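Local coordinates for NADP-dependent glyceraldehyde-3-phosphate dehydrogenase (Bacillus halodurans, PDB 3PRL), which probably catalyses the NADP-dependent, non-phosphorylating oxidation of glyceraldehyde 3-phosphate, as a member of the aldehyde dehydrogenase family, at residues E27-S32 / I43-Q48; E49-A54 / D224-H229; L157-F162 / D233-T238; V184-T189 / V214-G219. All blocks are in the same frame, centred on the assembly; numbering follows the deposited sequence.

Interaction 1 (E27-S32 / I43-Q48); sequences ERISIS and IPALSQ
A beta hairpin near the N-terminus of this aldehyde dehydrogenase brings Ile29 of strand 28-32 against Ile43 of strand 39-44. The two residues form an antiparallel hydrogen-bonded pair. Ile29 N donates to Ile43 O at 2.6 Å, almost along the carbonyl axis. Ile43 N returns a bond to Ile29 O at 2.8 Å. One step on, Arg28 and Pro44 make a non-hydrogen-bonded pair, with CA atoms 4.2 Å apart and side chains diverging. Ala45 N then bonds to Glu27 O at 3.1 Å, approaching from above the carbonyl plane. Ile29 and Ile43 share a face of the hairpin. CG1 of Ile43 sits between its own backbone N and carbonyl carbon (chi1 62°), where it meets CB of Ile29. The other branch, CG2, reaches CD1 of Ile31. Helix 192-204 packs against Ile31 and Ile43, and Ile43 also touches Thr189, an NADP(+)-binding residue. The Arg28 chain runs extended from CG to NE and brings NH2 beside the Ile43-Pro44 backbone. Arg28 NH2 is bonded to Ala12 O of strand 10-16 and lies 3.9 Å from Pro44 CD. At the end of the pairing, the methyl carbon CD1 of Ile29 rests 3.7 Å from CB of Ala45.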
loop_
_atom_site.group_PDB
_atom_site.type_symbol
_atom_site.label_atom_id
_atom_site.label_comp_id
_atom_site.label_asym_id
_atom_site.label_seq_id
_atom_site.Cartn_x
_atom_site.Cartn_y
_atom_site.Cartn_z
ATOM N N GLU D 27 -9.838 32.705 -38.520
ATOM C CA GLU D 27 -10.540 33.460 -37.486
ATOM C C GLU D 27 -9.877 33.403 -36.111
ATOM O O GLU D 27 -9.288 32.386 -35.721
ATOM C CB GLU D 27 -12.037 33.110 -37.410
ATOM C CG GLU D 27 -12.436 31.754 -37.972
ATOM C CD GLU D 27 -13.693 31.825 -38.832
ATOM O OE1 GLU D 27 -14.273 30.755 -39.132
ATOM O OE2 GLU D 27 -14.099 32.947 -39.224
ATOM N N ARG D 28 -9.972 34.526 -35.403
ATOM C CA ARG D 28 -9.482 34.658 -34.041
ATOM C C ARG D 28 -10.573 35.130 -33.080
ATOM O O ARG D 28 -11.652 35.567 -33.502
ATOM C CB ARG D 28 -8.294 35.622 -33.994
ATOM C CG ARG D 28 -7.064 35.123 -34.726
ATOM C CD ARG D 28 -5.854 35.952 -34.396
ATOM N NE ARG D 28 -4.641 35.166 -34.565
ATOM C CZ ARG D 28 -4.075 34.435 -33.611
ATOM N NH1 ARG D 28 -2.974 33.746 -33.878
ATOM N NH2 ARG D 28 -4.612 34.379 -32.396
ATOM N N ILE D 29 -10.281 35.022 -31.785
ATOM C CA ILE D 29 -11.133 35.555 -30.725
ATOM C C ILE D 29 -10.270 36.443 -29.841
ATOM O O ILE D 29 -9.291 35.969 -29.242
ATOM C CB ILE D 29 -11.764 34.437 -29.843
ATOM C CG1 ILE D 29 -12.465 33.393 -30.711
ATOM C CG2 ILE D 29 -12.731 35.032 -28.800
ATOM C CD1 ILE D 29 -12.783 32.096 -29.979
ATOM N N SER D 30 -10.646 37.718 -29.761
ATOM C CA SER D 30 -9.897 38.721 -29.008
ATOM C C SER D 30 -10.154 38.553 -27.525
ATOM O O SER D 30 -11.280 38.244 -27.113
ATOM C CB SER D 30 -10.314 40.138 -29.416
ATOM O OG SER D 30 -10.185 40.338 -30.811
ATOM N N ILE D 31 -9.113 38.782 -26.731
ATOM C CA ILE D 31 -9.204 38.657 -25.279
ATOM C C ILE D 31 -8.907 39.994 -24.629
ATOM O O ILE D 31 -8.016 40.717 -25.075
ATOM C CB ILE D 31 -8.263 37.538 -24.742
ATOM C CG1 ILE D 31 -8.818 36.155 -25.127
ATOM C CG2 ILE D 31 -8.065 37.655 -23.220
ATOM C CD1 ILE D 31 -8.022 34.977 -24.562
ATOM N N SER D 32 -9.653 40.316 -23.576
ATOM C CA SER D 32 -9.496 41.608 -22.908
ATOM C C SER D 32 -9.281 41.491 -21.397
ATOM O O SER D 32 -9.809 40.577 -20.736
ATOM C CB SER D 32 -10.703 42.493 -23.208
ATOM O OG SER D 32 -10.682 42.914 -24.558
ATOM N N ILE D 43 -6.893 34.587 -29.542
ATOM C CA ILE D 43 -6.665 33.153 -29.739
ATOM C C ILE D 43 -7.365 32.703 -31.019
ATOM O O ILE D 43 -8.335 33.340 -31.444
ATOM C CB ILE D 43 -7.138 32.300 -28.532
ATOM C CG1 ILE D 43 -8.652 32.440 -28.324
ATOM C CG2 ILE D 43 -6.343 32.666 -27.282
ATOM C CD1 ILE D 43 -9.230 31.434 -27.379
ATOM N N PRO D 44 -6.874 31.618 -31.648
ATOM C CA PRO D 44 -7.552 31.132 -32.849
ATOM C C PRO D 44 -8.860 30.423 -32.494
ATOM O O PRO D 44 -8.900 29.630 -31.545
ATOM C CB PRO D 44 -6.551 30.130 -33.440
ATOM C CG PRO D 44 -5.259 30.332 -32.673
ATOM C CD PRO D 44 -5.678 30.817 -31.337
ATOM N N ALA D 45 -9.923 30.723 -33.236
ATOM C CA ALA D 45 -11.180 29.984 -33.123
ATOM C C ALA D 45 -11.149 28.816 -34.101
ATOM O O ALA D 45 -11.200 29.016 -35.312
ATOM C CB ALA D 45 -12.367 30.894 -33.401
ATOM N N LEU D 46 -11.053 27.601 -33.565
ATOM C CA LEU D 46 -10.811 26.406 -34.384
ATOM C C LEU D 46 -12.091 25.777 -34.904
ATOM O O LEU D 46 -13.176 25.993 -34.350
ATOM C CB LEU D 46 -9.990 25.352 -33.620
ATOM C CG LEU D 46 -8.471 25.533 -33.463
ATOM C CD1 LEU D 46 -7.845 24.306 -32.779
ATOM C CD2 LEU D 46 -7.775 25.801 -34.806
ATOM N N SER D 47 -11.931 25.001 -35.977
ATOM C CA SER D 47 -13.027 24.319 -36.676
ATOM C C SER D 47 -13.153 22.849 -36.249
ATOM O O SER D 47 -12.325 22.345 -35.490
ATOM C CB SER D 47 -12.816 24.407 -38.198
ATOM O OG SER D 47 -11.603 23.774 -38.598
ATOM N N GLN D 48 -14.186 22.173 -36.753
ATOM C CA GLN D 48 -14.423 20.756 -36.441
ATOM C C GLN D 48 -13.289 19.840 -36.918
ATOM O O GLN D 48 -12.960 18.857 -36.242
ATOM C CB GLN D 48 -15.785 20.289 -36.976
ATOM C CG GLN D 48 -16.957 20.618 -36.033
ATOM C CD GLN D 48 -18.321 20.264 -36.605
ATOM O OE1 GLN D 48 -18.717 20.747 -37.677
ATOM N NE2 GLN D 48 -19.059 19.427 -35.883
#

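Interaction 2 (E49-A54 / D224-H229); sequences EEVNDA and DHLVEH
Asn52 of helix 48-65 meets two histidines, His225 and His229, through its amide oxygen. From CB the side chain leaves with CG beside the backbone N, which carries the amide to the two rings. CG itself lies 3.5 Å from His225 NE2. The amide nitrogen ND2 comes no nearer than 3.9 Å to His225 NE2, and OD1 does the bonding. It accepts two hydrogen bonds. His225 NE2 donates to Asn52 OD1 at 2.6 Å, tilted modestly from the carbonyl plane. His229 NE2 donates to the same OD1 at 3.0 Å, from well above that plane and less straight at hydrogen (136°). Both bonds lie near the planes of the donating rings. The amide is turned 52° from the His225 ring and 42° from the His229 ring. The double grip should restrict rotation of the amide. His229 is tied on its other nitrogen as well, since ND1 bonds to Gly231 N. Beside this polar group, Val51 CG1 touches the His225 edge at CD2, 3.6 Å away. The same methyl meets Leu226 CD2 at 3.8 Å. The arrangement joins helix 48-65 to helix 223-227, which carries the cofactor-binding Asp224, and to the turn after it, in the NADP-binding part of the fold.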
loop_
_atom_site.group_PDB
_atom_site.type_symbol
_atom_site.label_atom_id
_atom_site.label_comp_id
_atom_site.label_asym_id
_atom_site.label_seq_id
_atom_site.Cartn_x
_atom_site.Cartn_y
_atom_site.Cartn_z
ATOM N N GLU D 49 -12.683 20.183 -38.057
ATOM C CA GLU D 49 -11.578 19.394 -38.625
ATOM C C GLU D 49 -10.311 19.550 -37.801
ATOM O O GLU D 49 -9.789 18.573 -37.278
ATOM C CB GLU D 49 -11.284 19.786 -40.079
ATOM C CG GLU D 49 -12.367 19.426 -41.060
ATOM C CD GLU D 49 -13.687 20.073 -40.705
ATOM O OE1 GLU D 49 -13.817 21.312 -40.856
ATOM O OE2 GLU D 49 -14.587 19.329 -40.256
ATOM N N GLU D 50 -9.827 20.786 -37.680
ATOM C CA GLU D 50 -8.624 21.063 -36.897
ATOM C C GLU D 50 -8.682 20.445 -35.485
ATOM O O GLU D 50 -7.636 20.161 -34.897
ATOM C CB GLU D 50 -8.339 22.561 -36.862
ATOM C CG GLU D 50 -8.149 23.133 -38.260
ATOM C CD GLU D 50 -8.039 24.631 -38.289
ATOM O OE1 GLU D 50 -8.948 25.318 -37.773
ATOM O OE2 GLU D 50 -7.042 25.116 -38.856
ATOM N N VAL D 51 -9.904 20.216 -34.984
ATOM C CA VAL D 51 -10.165 19.546 -33.697
ATOM C C VAL D 51 -9.994 18.016 -33.767
ATOM O O VAL D 51 -9.424 17.414 -32.855
ATOM C CB VAL D 51 -11.568 19.911 -33.125
ATOM C CG1 VAL D 51 -12.011 18.923 -32.061
ATOM C CG2 VAL D 51 -11.567 21.310 -32.544
ATOM N N ASN D 52 -10.501 17.400 -34.840
ATOM C CA ASN D 52 -10.229 15.995 -35.147
ATOM C C ASN D 52 -8.737 15.800 -35.369
ATOM O O ASN D 52 -8.137 14.888 -34.831
ATOM C CB ASN D 52 -10.999 15.538 -36.393
ATOM C CG ASN D 52 -12.485 15.840 -36.314
ATOM O OD1 ASN D 52 -13.094 15.715 -35.256
ATOM N ND2 ASN D 52 -13.078 16.244 -37.441
ATOM N N ASP D 53 -8.136 16.695 -36.143
ATOM C CA ASP D 53 -6.711 16.620 -36.432
ATOM C C ASP D 53 -5.853 16.577 -35.184
ATOM O O ASP D 53 -4.903 15.810 -35.118
ATOM C CB ASP D 53 -6.282 17.754 -37.360
ATOM C CG ASP D 53 -6.513 17.419 -38.831
ATOM O OD1 ASP D 53 -7.122 16.365 -39.117
ATOM O OD2 ASP D 53 -6.077 18.207 -39.698
ATOM N N ALA D 54 -6.205 17.391 -34.198
ATOM C CA ALA D 54 -5.539 17.384 -32.903
ATOM C C ALA D 54 -5.746 16.055 -32.181
ATOM O O ALA D 54 -4.804 15.510 -31.614
ATOM C CB ALA D 54 -6.040 18.528 -32.048
ATOM N N ASP D 224 -19.406 20.586 -27.750
ATOM C CA ASP D 224 -20.020 19.257 -27.836
ATOM C C ASP D 224 -19.187 18.228 -28.615
ATOM O O ASP D 224 -19.000 17.100 -28.144
ATOM C CB ASP D 224 -21.422 19.353 -28.445
ATOM C CG ASP D 224 -22.384 20.187 -27.603
ATOM O OD1 ASP D 224 -22.336 20.138 -26.348
ATOM O OD2 ASP D 224 -23.208 20.890 -28.216
ATOM N N HIS D 225 -18.693 18.631 -29.790
ATOM C CA HIS D 225 -17.879 17.789 -30.687
ATOM C C HIS D 225 -16.688 17.122 -29.981
ATOM O O HIS D 225 -16.363 15.967 -30.268
ATOM C CB HIS D 225 -17.386 18.628 -31.872
ATOM C CG HIS D 225 -16.613 17.858 -32.903
ATOM N ND1 HIS D 225 -17.220 17.101 -33.887
ATOM C CD2 HIS D 225 -15.278 17.751 -33.120
ATOM C CE1 HIS D 225 -16.295 16.556 -34.658
ATOM N NE2 HIS D 225 -15.108 16.937 -34.216
ATOM N N LEU D 226 -16.041 17.856 -29.074
ATOM C CA LEU D 226 -14.948 17.308 -28.282
ATOM C C LEU D 226 -15.458 16.236 -27.331
ATOM O O LEU D 226 -14.991 15.105 -27.360
ATOM C CB LEU D 226 -14.252 18.403 -27.481
ATOM C CG LEU D 226 -13.297 19.361 -28.189
ATOM C CD1 LEU D 226 -13.296 20.711 -27.483
ATOM C CD2 LEU D 226 -11.898 18.780 -28.230
ATOM N N VAL D 227 -16.433 16.606 -26.509
ATOM C CA VAL D 227 -16.965 15.760 -25.450
ATOM C C VAL D 227 -17.599 14.473 -25.986
ATOM O O VAL D 227 -17.615 13.450 -25.293
ATOM C CB VAL D 227 -17.916 16.597 -24.534
ATOM C CG1 VAL D 227 -19.125 15.827 -24.060
ATOM C CG2 VAL D 227 -17.140 17.156 -23.362
ATOM N N GLU D 228 -18.069 14.539 -27.233
ATOM C CA GLU D 228 -18.713 13.433 -27.936
ATOM C C GLU D 228 -17.773 12.590 -28.803
ATOM O O GLU D 228 -18.217 11.654 -29.448
ATOM C CB GLU D 228 -19.845 13.973 -28.823
ATOM C CG GLU D 228 -21.034 14.560 -28.067
ATOM C CD GLU D 228 -22.077 15.231 -28.973
ATOM O OE1 GLU D 228 -21.798 15.465 -30.174
ATOM O OE2 GLU D 228 -23.185 15.538 -28.472
ATOM N N HIS D 229 -16.487 12.926 -28.831
ATOM C CA HIS D 229 -15.547 12.310 -29.779
ATOM C C HIS D 229 -15.072 10.910 -29.385
ATOM O O HIS D 229 -14.435 10.754 -28.336
ATOM C CB HIS D 229 -14.323 13.216 -29.968
ATOM C CG HIS D 229 -13.718 13.125 -31.333
ATOM N ND1 HIS D 229 -12.876 12.103 -31.707
ATOM C CD2 HIS D 229 -13.829 13.936 -32.409
ATOM C CE1 HIS D 229 -12.500 12.281 -32.960
ATOM N NE2 HIS D 229 -13.067 13.388 -33.410
#

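Interaction 3 (L157-F162 / D233-T238); sequences LAISPF and DMITFT
Leu157, Ile159 and their neighbours pair with residues 234-238 as adjacent parallel strands in the Rossmann-like sheet of the NADP-binding domain. The strand axes lie 7° apart. Four backbone bonds, all nearly straight, hold the strands together. Leu157 N bonds to Met234 O, and Leu157 O takes the N-H of Thr236. Ile159 N donates to Thr236 O at 3.1 Å, and Thr238 N donates to Ile159 O at 3.2 Å. On one face Leu157, Ile159, Ile235 and Phe237 come together. Ile159 CB stands at the edge of the Phe237 ring, 3.7 Å from CD1. With CG1 beside the backbone N, Ile159 also swings its CD1 to within 3.8 Å of Ile235 CG2. Helix 241-250 covers this face through Ile247. Thr236 and Ala158 are on the other face, where Lys172 of helix 167-178 lies.

Further along, Ser160 and Phe162 are both seen to bind NADP(+). Pro161 CG rests on Thr238 CG2 at 3.7 Å, and its CB lies near Thr238 O. A glycine here would probably open a gap beside the Thr238 methyl and let the backbone between Ser160 and Phe162 flex. Thr238 OG1 is hydrogen-bonded to Lys172 NZ, and Thr238 lies beside Glu259, the predicted active-site residue. A water donates to Thr238 O at 2.9 Å and, weakly, to Ser160 O at 3.5 Å.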
loop_
_atom_site.group_PDB
_atom_site.type_symbol
_atom_site.label_atom_id
_atom_site.label_comp_id
_atom_site.label_asym_id
_atom_site.label_seq_id
_atom_site.Cartn_x
_atom_site.Cartn_y
_atom_site.Cartn_z
ATOM N N LEU D 157 -8.811 14.379 -22.437
ATOM C CA LEU D 157 -9.308 15.731 -22.669
ATOM C C LEU D 157 -9.333 16.476 -21.353
ATOM O O LEU D 157 -10.023 16.067 -20.415
ATOM C CB LEU D 157 -10.707 15.719 -23.308
ATOM C CG LEU D 157 -11.285 17.135 -23.531
ATOM C CD1 LEU D 157 -10.674 17.786 -24.756
ATOM C CD2 LEU D 157 -12.794 17.121 -23.630
ATOM N N ALA D 158 -8.534 17.537 -21.290
ATOM C CA ALA D 158 -8.416 18.390 -20.119
ATOM C C ALA D 158 -9.046 19.722 -20.450
ATOM O O ALA D 158 -8.636 20.398 -21.414
ATOM C CB ALA D 158 -6.956 18.591 -19.736
ATOM N N ILE D 159 -10.048 20.088 -19.654
ATOM C CA ILE D 159 -10.789 21.326 -19.851
ATOM C C ILE D 159 -10.697 22.131 -18.567
ATOM O O ILE D 159 -11.245 21.740 -17.541
ATOM C CB ILE D 159 -12.276 21.065 -20.201
ATOM C CG1 ILE D 159 -12.424 19.824 -21.100
ATOM C CG2 ILE D 159 -12.921 22.348 -20.825
ATOM C CD1 ILE D 159 -13.844 19.199 -21.043
ATOM N N SER D 160 -9.993 23.248 -18.635
ATOM C CA SER D 160 -9.717 24.054 -17.454
ATOM C C SER D 160 -10.507 25.384 -17.416
ATOM O O SER D 160 -10.951 25.863 -18.462
ATOM C CB SER D 160 -8.205 24.275 -17.314
ATOM O OG SER D 160 -7.690 25.050 -18.381
ATOM N N PRO D 161 -10.672 25.974 -16.206
ATOM C CA PRO D 161 -11.479 27.181 -15.986
ATOM C C PRO D 161 -10.664 28.486 -16.055
ATOM O O PRO D 161 -9.461 28.433 -16.287
ATOM C CB PRO D 161 -11.990 26.969 -14.564
ATOM C CG PRO D 161 -10.839 26.274 -13.878
ATOM C CD PRO D 161 -10.009 25.561 -14.951
ATOM N N PHE D 162 -11.325 29.637 -15.868
ATOM C CA PHE D 162 -10.661 30.949 -15.821
ATOM C C PHE D 162 -10.068 31.208 -14.430
ATOM O O PHE D 162 -9.090 31.941 -14.285
ATOM C CB PHE D 162 -11.640 32.079 -16.213
ATOM C CG PHE D 162 -12.557 32.517 -15.097
ATOM C CD1 PHE D 162 -12.115 33.421 -14.124
ATOM C CD2 PHE D 162 -13.864 32.024 -15.021
ATOM C CE1 PHE D 162 -12.954 33.823 -13.069
ATOM C CE2 PHE D 162 -14.715 32.421 -13.978
ATOM C CZ PHE D 162 -14.245 33.333 -12.993
ATOM N N ASP D 233 -10.679 9.118 -24.517
ATOM C CA ASP D 233 -10.752 7.960 -23.653
ATOM C C ASP D 233 -10.923 8.373 -22.200
ATOM O O ASP D 233 -11.039 7.522 -21.343
ATOM C CB ASP D 233 -9.491 7.102 -23.823
ATOM C CG ASP D 233 -9.188 6.814 -25.280
ATOM O OD1 ASP D 233 -9.849 5.925 -25.859
ATOM O OD2 ASP D 233 -8.304 7.494 -25.862
ATOM N N MET D 234 -10.924 9.682 -21.932
ATOM C CA MET D 234 -11.105 10.215 -20.584
ATOM C C MET D 234 -11.316 11.727 -20.596
ATOM O O MET D 234 -10.600 12.457 -21.315
ATOM C CB MET D 234 -9.880 9.867 -19.713
ATOM C CG MET D 234 -10.060 10.059 -18.205
ATOM S SD MET D 234 -9.415 11.613 -17.536
ATOM C CE MET D 234 -9.657 11.234 -15.802
ATOM N N ILE D 235 -12.278 12.192 -19.790
ATOM C CA ILE D 235 -12.512 13.628 -19.601
ATOM C C ILE D 235 -12.260 14.076 -18.161
ATOM O O ILE D 235 -12.766 13.463 -17.231
ATOM C CB ILE D 235 -13.972 14.081 -20.008
ATOM C CG1 ILE D 235 -14.323 13.634 -21.421
ATOM C CG2 ILE D 235 -14.152 15.609 -19.864
ATOM C CD1 ILE D 235 -13.475 14.229 -22.459
ATOM N N THR D 236 -11.484 15.149 -17.995
ATOM C CA THR D 236 -11.362 15.822 -16.693
ATOM C C THR D 236 -11.657 17.318 -16.768
ATOM O O THR D 236 -11.001 18.076 -17.491
ATOM C CB THR D 236 -10.006 15.560 -16.031
ATOM O OG1 THR D 236 -9.943 16.281 -14.802
ATOM C CG2 THR D 236 -8.841 15.959 -16.958
ATOM N N PHE D 237 -12.643 17.749 -15.992
ATOM C CA PHE D 237 -13.194 19.079 -16.189
ATOM C C PHE D 237 -13.410 19.809 -14.883
ATOM O O PHE D 237 -13.954 19.258 -13.909
ATOM C CB PHE D 237 -14.500 18.964 -16.996
ATOM C CG PHE D 237 -15.358 20.205 -16.987
ATOM C CD1 PHE D 237 -15.257 21.144 -18.008
ATOM C CD2 PHE D 237 -16.288 20.414 -15.978
ATOM C CE1 PHE D 237 -16.069 22.293 -18.013
ATOM C CE2 PHE D 237 -17.091 21.551 -15.968
ATOM C CZ PHE D 237 -16.985 22.487 -16.993
ATOM N N THR D 238 -12.982 21.071 -14.885
ATOM C CA THR D 238 -13.267 21.982 -13.805
ATOM C C THR D 238 -14.021 23.167 -14.387
ATOM O O THR D 238 -13.602 23.735 -15.400
ATOM C CB THR D 238 -11.982 22.474 -13.135
ATOM O OG1 THR D 238 -11.255 21.355 -12.626
ATOM C CG2 THR D 238 -12.299 23.414 -12.018
HETATM O O HOH W 1 -14.189 25.908 -17.167
#

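Interaction 4 (V184-T189 / V214-G219); sequences VFKPAT and VVTGRG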
loop_
_atom_site.group_PDB
_atom_site.type_symbol
_atom_site.label_atom_id
_atom_site.label_comp_id
_atom_site.label_asym_id
_atom_site.label_seq_id
_atom_site.Cartn_x
_atom_site.Cartn_y
_atom_site.Cartn_z
ATOM N N VAL D 184 -5.380 16.374 -25.191
ATOM C CA VAL D 184 -6.034 17.472 -25.885
ATOM C C VAL D 184 -6.437 18.483 -24.813
ATOM O O VAL D 184 -7.234 18.167 -23.925
ATOM C CB VAL D 184 -7.223 16.981 -26.725
ATOM C CG1 VAL D 184 -7.959 18.151 -27.346
ATOM C CG2 VAL D 184 -6.712 16.078 -27.810
ATOM N N PHE D 185 -5.815 19.662 -24.867
ATOM C CA PHE D 185 -6.002 20.731 -23.884
ATOM C C PHE D 185 -6.923 21.841 -24.406
ATOM O O PHE D 185 -6.608 22.508 -25.402
ATOM C CB PHE D 185 -4.649 21.337 -23.489
ATOM C CG PHE D 185 -4.744 22.506 -22.500
ATOM C CD1 PHE D 185 -5.666 22.486 -21.443
ATOM C CD2 PHE D 185 -3.892 23.612 -22.617
ATOM C CE1 PHE D 185 -5.772 23.539 -20.541
ATOM C CE2 PHE D 185 -3.974 24.673 -21.701
ATOM C CZ PHE D 185 -4.916 24.639 -20.661
ATOM N N LYS D 186 -8.049 22.035 -23.724
ATOM C CA LYS D 186 -8.964 23.163 -24.019
ATOM C C LYS D 186 -9.085 24.123 -22.838
ATOM O O LYS D 186 -9.845 23.847 -21.913
ATOM C CB LYS D 186 -10.359 22.657 -24.446
ATOM C CG LYS D 186 -11.413 23.774 -24.778
ATOM C CD LYS D 186 -10.800 24.960 -25.544
ATOM C CE LYS D 186 -11.541 26.275 -25.313
ATOM N NZ LYS D 186 -10.612 27.455 -25.417
ATOM N N PRO D 187 -8.347 25.265 -22.868
ATOM C CA PRO D 187 -8.480 26.241 -21.770
ATOM C C PRO D 187 -9.819 26.957 -21.801
ATOM O O PRO D 187 -10.439 27.013 -22.843
ATOM C CB PRO D 187 -7.367 27.265 -22.060
ATOM C CG PRO D 187 -7.041 27.101 -23.493
ATOM C CD PRO D 187 -7.310 25.667 -23.838
ATOM N N ALA D 188 -10.268 27.506 -20.675
ATOM C CA ALA D 188 -11.336 28.490 -20.736
ATOM C C ALA D 188 -10.839 29.609 -21.656
ATOM O O ALA D 188 -9.642 29.962 -21.636
ATOM C CB ALA D 188 -11.636 29.032 -19.361
ATOM N N THR D 189 -11.730 30.160 -22.470
ATOM C CA THR D 189 -11.322 31.199 -23.424
ATOM C C THR D 189 -10.746 32.412 -22.688
ATOM O O THR D 189 -9.709 32.971 -23.085
ATOM C CB THR D 189 -12.464 31.582 -24.404
ATOM O OG1 THR D 189 -12.634 30.525 -25.353
ATOM C CG2 THR D 189 -12.133 32.886 -25.178
ATOM N N VAL D 214 -3.161 21.852 -28.145
ATOM C CA VAL D 214 -4.034 22.901 -27.594
ATOM C C VAL D 214 -5.185 23.158 -28.551
ATOM O O VAL D 214 -4.974 23.440 -29.726
ATOM C CB VAL D 214 -3.292 24.237 -27.324
ATOM C CG1 VAL D 214 -4.218 25.239 -26.605
ATOM C CG2 VAL D 214 -2.014 24.001 -26.525
ATOM N N VAL D 215 -6.408 23.011 -28.057
ATOM C CA VAL D 215 -7.571 23.314 -28.868
ATOM C C VAL D 215 -8.230 24.546 -28.298
ATOM O O VAL D 215 -8.564 24.585 -27.131
ATOM C CB VAL D 215 -8.561 22.120 -28.990
ATOM C CG1 VAL D 215 -7.955 21.022 -29.880
ATOM C CG2 VAL D 215 -8.955 21.555 -27.609
ATOM N N THR D 216 -8.372 25.576 -29.128
ATOM C CA THR D 216 -9.097 26.763 -28.737
ATOM C C THR D 216 -10.211 27.029 -29.738
ATOM O O THR D 216 -10.121 26.669 -30.909
ATOM C CB THR D 216 -8.178 28.007 -28.604
ATOM O OG1 THR D 216 -7.456 28.203 -29.824
ATOM C CG2 THR D 216 -7.197 27.839 -27.439
ATOM N N GLY D 217 -11.266 27.663 -29.263
ATOM C CA GLY D 217 -12.431 27.878 -30.082
ATOM C C GLY D 217 -13.538 28.375 -29.203
ATOM O O GLY D 217 -13.477 28.246 -27.978
ATOM N N ARG D 218 -14.554 28.938 -29.844
ATOM C CA ARG D 218 -15.662 29.579 -29.153
ATOM C C ARG D 218 -16.136 28.799 -27.911
ATOM O O ARG D 218 -15.894 29.225 -26.775
ATOM C CB ARG D 218 -16.791 29.860 -30.153
ATOM C CG ARG D 218 -16.286 30.538 -31.440
ATOM C CD ARG D 218 -17.163 31.715 -31.849
ATOM N NE ARG D 218 -17.320 32.683 -30.759
ATOM C CZ ARG D 218 -16.882 33.939 -30.781
ATOM N NH1 ARG D 218 -17.081 34.723 -29.728
ATOM N NH2 ARG D 218 -16.260 34.423 -31.854
ATOM N N GLY D 219 -16.762 27.644 -28.123
ATOM C CA GLY D 219 -17.290 26.859 -27.016
ATOM C C GLY D 219 -18.601 26.194 -27.382
ATOM O O GLY D 219 -19.342 25.733 -26.509
#
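Val184 and Val215 form the tight end of this contact, with Val184 CG1 3.6 Å from Val215 CG2. Close by, Val215 N donates to Phe185 O at 2.7 Å, a nearly straight bond. Phe185 and Val214 are parallel neighbours, and Pro187 CD sits over the centre of one face of the Phe185 ring, 3.9 Å above its plane. Lys186 has CG anti to the backbone N (chi1 180°) and then bends at chi2, which carries its chain along the backbone of Val215 and Thr216. Its CB touches Val215 CG2. Lys186 NZ lies 3.7 Å from Thr216 CA and makes a weak bond to Pro187 O within its own segment. The contact spans the C-terminal ends of neighbouring parallel strands of the Rossmann-like sheet and the loops after them, and Lys186, Thr189 and Gly219 are seen to bind NADP(+). A methionine in place of this lysine lacks NZ and its charge, and would probably leave Pro187 O without its weak partner and the cofactor site less positive. Toward solvent the contact thins. Thr189 OG1 stays 3.6 Å from Gly217 O, with no hydrogen bond between them. The exposed Arg218 points away from 184-189, and its carbonyl O is 3.8 Å from Thr189 OG1.

Interactions 1, 2 and 4 lie on the same side of the chain's centre. Interaction 1 comes first along the chain. Interaction 4 is nested inside the loops closed by interactions 2 and 3, whose segments alternate. Interactions 3 and 4 have centres about 10 Å apart and share one sheet, joined where strands 144-159 and 182-186 pair. Interaction 1 is about 9 Å from interaction 4, centre to centre, and bonds to it through Pro44 and Thr216. Interaction 2 meets interactions 3 and 4 through Leu226, and interaction 1 where Gln48 packs on His225. The hairpin thus lies on helix 192-204 and the NADP-binding loops, and helix 48-65 reaches Val215 through Ala54.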